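PDB 3O5Y: sensor protein from Bacillus halodurans, which probably phosphorylates itself on a histidine with ATP as a two-component sensor kinase, of which this chain is the GAF domain. Local coordinates for residues Ile100-Val109 with Thr134-Glu142; Thr71-Thr79 with Leu89-Leu98. All coordinates share one frame; numbering follows the deposited sequence.

How the contacts relate
From the N terminus, the chain first enters contact 2 at Thr71-Thr79, which holds strand 72-75. Nine residues separate this segment from Leu89-Leu98, and the antiparallel pairing of strand 96-103 with strand 72-75 closes the longer excursion through helix 86-90. Contact 1 opens two residues later in that same strand, runs round the turn into strand 108-116, and closes when helix 124-142 comes back over it, 24 residues on. The two loops therefore follow in series and neither nest nor cross. Contact 2 fixes the edge strand 72-75 to the antiparallel sheet; contact 1 ties the C-terminal helix to that sheet. Their centres lie about 23 Å apart, yet they meet where Pro101 packs on Thr71.

Contact 1. Residues Ile100-Val109 with Thr134-Glu142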
loop_
_atom_site.group_PDB
_atom_site.type_symbol
_atom_site.label_atom_id
_atom_site.label_comp_id
_atom_site.label_asym_id
_atom_site.label_seq_id
_atom_site.Cartn_x
_atom_site.Cartn_y
_atom_site.Cartn_z
ATOM N N ILE A 100 3.828 0.397 2.891
ATOM C CA ILE A 100 4.738 -0.693 3.101
ATOM C C ILE A 100 5.205 -1.211 1.756
ATOM O O ILE A 100 4.392 -1.737 1.008
ATOM C CB ILE A 100 4.029 -1.857 3.844
ATOM C CG1 ILE A 100 3.452 -1.346 5.168
ATOM C CG2 ILE A 100 5.018 -3.050 4.031
ATOM C CD1 ILE A 100 2.769 -2.419 6.022
ATOM N N PRO A 101 6.507 -1.071 1.453
ATOM C CA PRO A 101 7.038 -1.651 0.219
ATOM C C PRO A 101 7.070 -3.173 0.357
ATOM O O PRO A 101 7.467 -3.694 1.390
ATOM C CB PRO A 101 8.460 -1.097 0.147
ATOM C CG PRO A 101 8.863 -0.909 1.602
ATOM C CD PRO A 101 7.575 -0.571 2.347
ATOM N N ILE A 102 6.622 -3.882 -0.667
ATOM C CA ILE A 102 6.606 -5.335 -0.605
ATOM C C ILE A 102 7.803 -5.873 -1.363
ATOM O O ILE A 102 7.909 -5.682 -2.568
ATOM C CB ILE A 102 5.328 -5.881 -1.202
ATOM C CG1 ILE A 102 4.130 -5.282 -0.465
ATOM C CG2 ILE A 102 5.303 -7.383 -1.078
ATOM C CD1 ILE A 102 2.928 -5.189 -1.360
ATOM N N TYR A 103 8.732 -6.501 -0.659
ATOM C CA TYR A 103 9.846 -7.158 -1.341
ATOM C C TYR A 103 10.196 -8.543 -0.850
ATOM O O TYR A 103 10.030 -8.861 0.318
ATOM C CB TYR A 103 11.093 -6.264 -1.471
ATOM C CG TYR A 103 11.721 -5.715 -0.214
ATOM C CD1 TYR A 103 13.046 -6.036 0.118
ATOM C CD2 TYR A 103 11.042 -4.811 0.602
ATOM C CE1 TYR A 103 13.673 -5.493 1.280
ATOM C CE2 TYR A 103 11.649 -4.271 1.766
ATOM C CZ TYR A 103 12.961 -4.618 2.095
ATOM O OH TYR A 103 13.551 -4.090 3.227
ATOM N N SER A 104 10.689 -9.359 -1.771
ATOM C CA SER A 104 11.149 -10.698 -1.452
ATOM C C SER A 104 12.663 -10.706 -1.365
ATOM O O SER A 104 13.315 -9.671 -1.527
ATOM C CB SER A 104 10.736 -11.643 -2.557
ATOM O OG SER A 104 11.619 -11.463 -3.633
ATOM N N LYS A 105 13.229 -11.884 -1.127
ATOM C CA LYS A 105 14.682 -12.023 -1.066
ATOM C C LYS A 105 15.345 -11.675 -2.404
ATOM O O LYS A 105 16.509 -11.302 -2.436
ATOM C CB LYS A 105 15.043 -13.448 -0.655
ATOM C CG LYS A 105 14.575 -14.477 -1.658
ATOM C CD LYS A 105 15.077 -15.841 -1.330
ATOM C CE LYS A 105 14.922 -16.750 -2.535
ATOM N NZ LYS A 105 15.503 -18.027 -2.195
ATOM N N ASN A 106 14.596 -11.806 -3.500
ATOM C CA ASN A 106 15.131 -11.574 -4.847
ATOM C C ASN A 106 14.869 -10.186 -5.393
ATOM O O ASN A 106 15.767 -9.585 -5.983
ATOM C CB ASN A 106 14.541 -12.558 -5.853
ATOM C CG ASN A 106 14.980 -13.970 -5.612
ATOM O OD1 ASN A 106 16.174 -14.251 -5.415
ATOM N ND2 ASN A 106 14.012 -14.888 -5.625
ATOM N N LYS A 107 13.636 -9.696 -5.238
ATOM C CA LYS A 107 13.209 -8.459 -5.914
ATOM C C LYS A 107 12.141 -7.668 -5.158
ATOM O O LYS A 107 11.525 -8.163 -4.202
ATOM C CB LYS A 107 12.678 -8.789 -7.315
ATOM C CG LYS A 107 11.381 -9.614 -7.268
ATOM C CD LYS A 107 10.829 -9.904 -8.661
ATOM C CE LYS A 107 9.582 -10.773 -8.566
ATOM N NZ LYS A 107 8.684 -10.496 -9.721
ATOM N N ARG A 108 11.936 -6.430 -5.598
ATOM C CA ARG A 108 10.788 -5.641 -5.182
ATOM C C ARG A 108 9.598 -6.185 -5.917
ATOM O O ARG A 108 9.685 -6.514 -7.097
ATOM C CB ARG A 108 10.963 -4.189 -5.575
ATOM C CG ARG A 108 12.194 -3.552 -5.040
ATOM C CD ARG A 108 12.818 -2.765 -6.142
ATOM N NE ARG A 108 13.188 -1.442 -5.680
ATOM C CZ ARG A 108 13.380 -0.405 -6.485
ATOM N NH1 ARG A 108 13.707 0.778 -5.966
ATOM N NH2 ARG A 108 13.235 -0.553 -7.808
ATOM N N VAL A 109 8.482 -6.255 -5.211
ATOM C CA VAL A 109 7.287 -6.916 -5.691
ATOM C C VAL A 109 6.151 -5.912 -5.852
ATOM O O VAL A 109 5.358 -6.003 -6.788
ATOM C CB VAL A 109 6.899 -8.059 -4.710
ATOM C CG1 VAL A 109 5.433 -8.443 -4.825
ATOM C CG2 VAL A 109 7.769 -9.253 -4.948
ATOM N N THR A 134 3.249 -8.887 5.430
ATOM C CA THR A 134 3.600 -8.460 4.075
ATOM C C THR A 134 4.892 -9.110 3.572
ATOM O O THR A 134 5.072 -9.280 2.362
ATOM C CB THR A 134 3.733 -6.918 3.945
ATOM O OG1 THR A 134 4.750 -6.460 4.828
ATOM C CG2 THR A 134 2.460 -6.207 4.302
ATOM N N ASP A 135 5.797 -9.466 4.482
ATOM C CA ASP A 135 6.965 -10.255 4.084
ATOM C C ASP A 135 6.588 -11.651 3.547
ATOM O O ASP A 135 7.201 -12.137 2.591
ATOM C CB ASP A 135 7.969 -10.377 5.226
ATOM C CG ASP A 135 8.697 -9.080 5.507
ATOM O OD1 ASP A 135 8.614 -8.120 4.688
ATOM O OD2 ASP A 135 9.369 -9.027 6.559
ATOM N N HIS A 136 5.588 -12.297 4.155
ATOM C CA HIS A 136 5.086 -13.572 3.618
ATOM C C HIS A 136 4.343 -13.328 2.308
ATOM O O HIS A 136 4.380 -14.145 1.390
ATOM C CB HIS A 136 4.176 -14.289 4.619
ATOM C CG HIS A 136 4.909 -14.912 5.762
ATOM N ND1 HIS A 136 5.696 -16.037 5.618
ATOM C CD2 HIS A 136 4.964 -14.581 7.073
ATOM C CE1 HIS A 136 6.216 -16.358 6.793
ATOM N NE2 HIS A 136 5.796 -15.483 7.688
ATOM N N LEU A 137 3.693 -12.181 2.212
ATOM C CA LEU A 137 2.906 -11.847 1.037
ATOM C C LEU A 137 3.804 -11.765 -0.186
ATOM O O LEU A 137 3.436 -12.230 -1.259
ATOM C CB LEU A 137 2.185 -10.512 1.264
ATOM C CG LEU A 137 0.873 -10.070 0.603
ATOM C CD1 LEU A 137 1.062 -8.810 -0.225
ATOM C CD2 LEU A 137 0.164 -11.187 -0.171
ATOM N N ALA A 138 4.995 -11.197 -0.009
ATOM C CA ALA A 138 5.959 -11.060 -1.095
ATOM C C ALA A 138 6.413 -12.414 -1.636
ATOM O O ALA A 138 6.581 -12.564 -2.847
ATOM C CB ALA A 138 7.152 -10.256 -0.642
ATOM N N VAL A 139 6.615 -13.385 -0.738
ATOM C CA VAL A 139 6.982 -14.732 -1.154
ATOM C C VAL A 139 5.847 -15.375 -1.977
ATOM O O VAL A 139 6.088 -15.920 -3.065
ATOM C CB VAL A 139 7.344 -15.643 0.039
ATOM C CG1 VAL A 139 7.643 -17.066 -0.454
ATOM C CG2 VAL A 139 8.514 -15.062 0.838
ATOM N N SER A 140 4.626 -15.275 -1.455
ATOM C CA SER A 140 3.429 -15.834 -2.069
ATOM C C SER A 140 3.161 -15.252 -3.448
ATOM O O SER A 140 2.743 -15.970 -4.349
ATOM C CB SER A 140 2.210 -15.579 -1.166
ATOM O OG SER A 140 2.345 -16.246 0.090
ATOM N N ILE A 141 3.384 -13.951 -3.608
ATOM C CA ILE A 141 3.147 -13.294 -4.894
ATOM C C ILE A 141 4.200 -13.728 -5.899
ATOM O O ILE A 141 3.898 -13.983 -7.066
ATOM C CB ILE A 141 3.127 -11.750 -4.761
ATOM C CG1 ILE A 141 1.873 -11.299 -4.022
ATOM C CG2 ILE A 141 3.181 -11.064 -6.129
ATOM C CD1 ILE A 141 1.853 -9.825 -3.690
ATOM N N GLU A 142 5.440 -13.813 -5.432
ATOM C CA GLU A 142 6.565 -14.172 -6.275
ATOM C C GLU A 142 6.386 -15.593 -6.795
ATOM O O GLU A 142 6.711 -15.885 -7.948
ATOM C CB GLU A 142 7.872 -14.048 -5.482
ATOM C CG GLU A 142 9.117 -14.134 -6.341
ATOM C CD GLU A 142 10.357 -13.642 -5.628
ATOM O OE1 GLU A 142 11.039 -14.451 -4.976
ATOM O OE2 GLU A 142 10.665 -12.440 -5.754
HETATM O O HOH W 1 7.974 -7.170 2.132
#
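Glu142 reaches from the C-terminal helix of this GAF domain to the hairpin turn joining strands 96-103 and 108-116. Its CG lies anti to the backbone N (chi1 -169°) and the chain continues extended, which carries the carboxylate over the turn. Ser104 OG donates to Glu142 OE2 at 2.5 Å, from above the carboxylate plane, while Asn106 ND2 gives a 3.1 Å bond to Glu142 OE1. The Asn106 side chain crosses that of Glu142 at about a right angle, although amide and carboxylate planes differ by only 26°. Ser104 OG also accepts from the backbone N of Asn106 and of Lys107, an ST turn and ST motif, so three bonds fix its position. The Lys107 and Glu142 side chains lie alongside each other, running opposite ways, with Lys107 CG 3.3 Å from Glu142 OE2.

Back from the turn, on strands 96-103 and 108-116, the packing is mostly apolar: Ala138 CB sits 3.4 Å from Ile102 CG2, and the small alanine is consistent with the 7.1 Å closest approach of the axes of strand 100-103 and helix 134-142. Val109 crosses Ile141 at a slant, and Ile100 CG2 lies against Thr134 OG1, which is bonded to Leu130 O of its own helix. One water accepts from Tyr103 N and donates to Asp135 OD1 at 2.8 Å.

Contact 2. Residues Thr71-Thr79 with Leu89-Leu98; sequences TIFRSLTDT and LAILDLKSIL
Leu76 fills the tight end of this contact, where edge strand 72-75 of the GAF-domain sheet pairs antiparallel with strand 96-103, the short segments running at 174°. Its CD2 branch lies 3.3 Å from Leu94 O and also meets Leu89 CB and Leu94 CB, whereas CD1 turns to Ile97 CG2 at 3.8 Å. Phe83 adds to the cover of this buried side chain. Replacing Leu76 by an alanine would probably open a gap between Leu89, Leu94 and Ile97, leaving those three without the methyls that join them.

The backbone supplies the pairing evidence. Arg74 and Ile97 form a hydrogen-bonded pair, with Arg74 N to Ile97 O and Ile97 N to Arg74 O both at 2.9 Å; Phe73-Leu98 and Ser75-Ser96 are the non-hydrogen-bonded pairs around it. Past the strand, Leu76 N still reaches Lys95 O at 2.8 Å, but from well above the carbonyl plane (52°). On the other edge of strand 96-103, Lys95 and Ser96 both face Arg116 in a classic beta bulge.

The solvent side is looser. Thr77 merely brushes Lys95, CG2 to CB 4.5 Å, and both are exposed; Arg74 bends at chi2 and chi3, taking its guanidinium off from Ile97 to a long, weak ion pair with Asp81. Phe73 is exposed too, but with CG anti to the backbone N (chi1 172°) its ring leans along the partner strand, and Ser96 OG comes in at the rim of the ring, close to the ring plane, 3.1 Å from Phe73 CE1.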
loop_
_atom_site.group_PDB
_atom_site.type_symbol
_atom_site.label_atom_id
_atom_site.label_comp_id
_atom_site.label_asym_id
_atom_site.label_seq_id
_atom_site.Cartn_x
_atom_site.Cartn_y
_atom_site.Cartn_z
ATOM N N THR A 71 9.457 1.252 5.458
ATOM C CA THR A 71 8.077 1.619 5.663
ATOM C C THR A 71 7.983 3.116 5.944
ATOM O O THR A 71 8.697 3.649 6.796
ATOM C CB THR A 71 7.460 0.810 6.812
ATOM O OG1 THR A 71 7.370 -0.559 6.420
ATOM C CG2 THR A 71 6.077 1.307 7.150
ATOM N N ILE A 72 7.102 3.793 5.219
ATOM C CA ILE A 72 6.948 5.226 5.388
ATOM C C ILE A 72 5.566 5.572 5.911
ATOM O O ILE A 72 4.566 5.088 5.405
ATOM C CB ILE A 72 7.203 5.991 4.085
ATOM C CG1 ILE A 72 8.668 5.823 3.668
ATOM C CG2 ILE A 72 6.845 7.473 4.269
ATOM C CD1 ILE A 72 9.040 6.486 2.347
ATOM N N PHE A 73 5.527 6.415 6.931
ATOM C CA PHE A 73 4.283 6.961 7.393
ATOM C C PHE A 73 4.164 8.448 7.054
ATOM O O PHE A 73 5.084 9.217 7.281
ATOM C CB PHE A 73 4.140 6.778 8.894
ATOM C CG PHE A 73 2.954 7.482 9.453
ATOM C CD1 PHE A 73 1.685 6.922 9.333
ATOM C CD2 PHE A 73 3.093 8.741 10.057
ATOM C CE1 PHE A 73 0.570 7.579 9.845
ATOM C CE2 PHE A 73 1.993 9.409 10.568
ATOM C CZ PHE A 73 0.726 8.835 10.469
ATOM N N ARG A 74 2.999 8.845 6.554
ATOM C CA ARG A 74 2.767 10.242 6.257
ATOM C C ARG A 74 1.380 10.688 6.650
ATOM O O ARG A 74 0.382 10.084 6.275
ATOM C CB ARG A 74 3.025 10.539 4.775
ATOM C CG ARG A 74 3.832 11.799 4.562
ATOM C CD ARG A 74 5.369 11.576 4.617
ATOM N NE ARG A 74 5.940 12.107 3.386
ATOM C CZ ARG A 74 7.136 11.802 2.896
ATOM N NH1 ARG A 74 7.522 12.334 1.737
ATOM N NH2 ARG A 74 7.949 10.974 3.553
ATOM N N SER A 75 1.350 11.745 7.437
ATOM C CA SER A 75 0.149 12.498 7.725
ATOM C C SER A 75 -0.271 13.255 6.453
ATOM O O SER A 75 0.569 13.841 5.763
ATOM C CB SER A 75 0.459 13.484 8.856
ATOM O OG SER A 75 -0.692 13.797 9.602
ATOM N N LEU A 76 -1.559 13.231 6.129
ATOM C CA LEU A 76 -2.038 13.864 4.905
ATOM C C LEU A 76 -2.512 15.303 5.162
ATOM O O LEU A 76 -3.075 15.955 4.280
ATOM C CB LEU A 76 -3.170 13.032 4.292
ATOM C CG LEU A 76 -2.988 12.122 3.068
ATOM C CD1 LEU A 76 -1.620 11.514 2.987
ATOM C CD2 LEU A 76 -4.041 11.031 3.068
ATOM N N THR A 77 -2.290 15.790 6.375
ATOM C CA THR A 77 -2.806 17.091 6.770
ATOM C C THR A 77 -1.728 18.162 6.740
ATOM O O THR A 77 -2.043 19.338 6.908
ATOM C CB THR A 77 -3.368 17.078 8.190
ATOM O OG1 THR A 77 -2.318 16.728 9.098
ATOM C CG2 THR A 77 -4.526 16.101 8.311
ATOM N N ASP A 78 -0.468 17.759 6.557
ATOM C CA ASP A 78 0.625 18.706 6.421
ATOM C C ASP A 78 0.499 19.421 5.086
ATOM O O ASP A 78 0.867 18.902 4.027
ATOM C CB ASP A 78 1.989 18.034 6.568
ATOM C CG ASP A 78 3.152 19.030 6.491
ATOM O OD1 ASP A 78 2.919 20.251 6.289
ATOM O OD2 ASP A 78 4.314 18.582 6.632
ATOM N N THR A 79 -0.037 20.628 5.174
ATOM C CA THR A 79 -0.262 21.518 4.046
ATOM C C THR A 79 1.022 21.800 3.233
ATOM O O THR A 79 0.949 22.099 2.035
ATOM C CB THR A 79 -0.944 22.831 4.548
ATOM O OG1 THR A 79 -1.067 23.768 3.474
ATOM C CG2 THR A 79 -0.143 23.478 5.700
ATOM N N LEU A 89 -5.357 10.340 -2.610
ATOM C CA LEU A 89 -5.686 9.798 -1.308
ATOM C C LEU A 89 -6.583 10.745 -0.522
ATOM O O LEU A 89 -7.573 10.301 0.065
ATOM C CB LEU A 89 -4.416 9.462 -0.513
ATOM C CG LEU A 89 -3.442 8.403 -1.065
ATOM C CD1 LEU A 89 -2.123 8.368 -0.281
ATOM C CD2 LEU A 89 -4.078 7.009 -1.121
ATOM N N ALA A 90 -6.257 12.039 -0.506
ATOM C CA ALA A 90 -7.039 13.018 0.269
ATOM C C ALA A 90 -8.506 13.020 -0.149
ATOM O O ALA A 90 -9.403 13.214 0.685
ATOM C CB ALA A 90 -6.459 14.419 0.139
ATOM N N ILE A 91 -8.735 12.780 -1.439
ATOM C CA ILE A 91 -10.063 12.869 -2.017
ATOM C C ILE A 91 -10.955 11.754 -1.513
ATOM O O ILE A 91 -12.174 11.844 -1.603
ATOM C CB ILE A 91 -9.995 12.863 -3.564
ATOM C CG1 ILE A 91 -11.278 13.462 -4.164
ATOM C CG2 ILE A 91 -9.681 11.456 -4.114
ATOM C CD1 ILE A 91 -11.224 13.672 -5.676
ATOM N N LEU A 92 -10.333 10.713 -0.969
ATOM C CA LEU A 92 -11.037 9.569 -0.388
ATOM C C LEU A 92 -11.275 9.768 1.120
ATOM O O LEU A 92 -11.577 8.811 1.839
ATOM C CB LEU A 92 -10.227 8.291 -0.639
ATOM C CG LEU A 92 -9.891 7.974 -2.100
ATOM C CD1 LEU A 92 -8.869 6.865 -2.175
ATOM C CD2 LEU A 92 -11.148 7.637 -2.936
ATOM N N ASP A 93 -11.134 11.017 1.571
ATOM C CA ASP A 93 -11.227 11.417 2.983
ATOM C C ASP A 93 -10.180 10.800 3.913
ATOM O O ASP A 93 -10.416 10.709 5.109
ATOM C CB ASP A 93 -12.625 11.157 3.569
ATOM C CG ASP A 93 -13.735 11.826 2.778
ATOM O OD1 ASP A 93 -13.535 12.954 2.252
ATOM O OD2 ASP A 93 -14.820 11.203 2.698
ATOM N N LEU A 94 -9.032 10.393 3.389
ATOM C CA LEU A 94 -8.016 9.812 4.235
ATOM C C LEU A 94 -7.179 10.917 4.844
ATOM O O LEU A 94 -6.948 11.934 4.208
ATOM C CB LEU A 94 -7.145 8.841 3.444
ATOM C CG LEU A 94 -7.889 7.665 2.816
ATOM C CD1 LEU A 94 -6.961 6.866 1.876
ATOM C CD2 LEU A 94 -8.512 6.774 3.895
ATOM N N LYS A 95 -6.723 10.716 6.076
ATOM C CA LYS A 95 -5.941 11.735 6.767
ATOM C C LYS A 95 -4.518 11.267 7.066
ATOM O O LYS A 95 -3.684 12.031 7.549
ATOM C CB LYS A 95 -6.657 12.175 8.050
ATOM C CG LYS A 95 -7.873 13.063 7.782
ATOM C CD LYS A 95 -8.323 13.835 9.039
ATOM C CE LYS A 95 -9.405 14.891 8.700
ATOM N NZ LYS A 95 -8.955 15.866 7.644
ATOM N N SER A 96 -4.242 10.014 6.724
ATOM C CA SER A 96 -3.054 9.315 7.181
ATOM C C SER A 96 -2.782 8.173 6.219
ATOM O O SER A 96 -3.705 7.488 5.811
ATOM C CB SER A 96 -3.342 8.769 8.576
ATOM O OG SER A 96 -2.380 7.831 8.982
ATOM N N ILE A 97 -1.524 7.967 5.846
ATOM C CA ILE A 97 -1.175 6.855 4.974
ATOM C C ILE A 97 0.070 6.116 5.482
ATOM O O ILE A 97 1.068 6.746 5.881
ATOM C CB ILE A 97 -1.088 7.290 3.458
ATOM C CG1 ILE A 97 -1.216 6.077 2.529
ATOM C CG2 ILE A 97 0.163 8.121 3.147
ATOM C CD1 ILE A 97 -2.661 5.597 2.345
ATOM N N LEU A 98 -0.025 4.787 5.521
ATOM C CA LEU A 98 1.107 3.918 5.828
ATOM C C LEU A 98 1.442 3.137 4.554
ATOM O O LEU A 98 0.581 2.505 3.962
ATOM C CB LEU A 98 0.752 2.954 6.958
ATOM C CG LEU A 98 1.860 1.987 7.374
ATOM C CD1 LEU A 98 3.023 2.780 7.982
ATOM C CD2 LEU A 98 1.359 0.920 8.336
#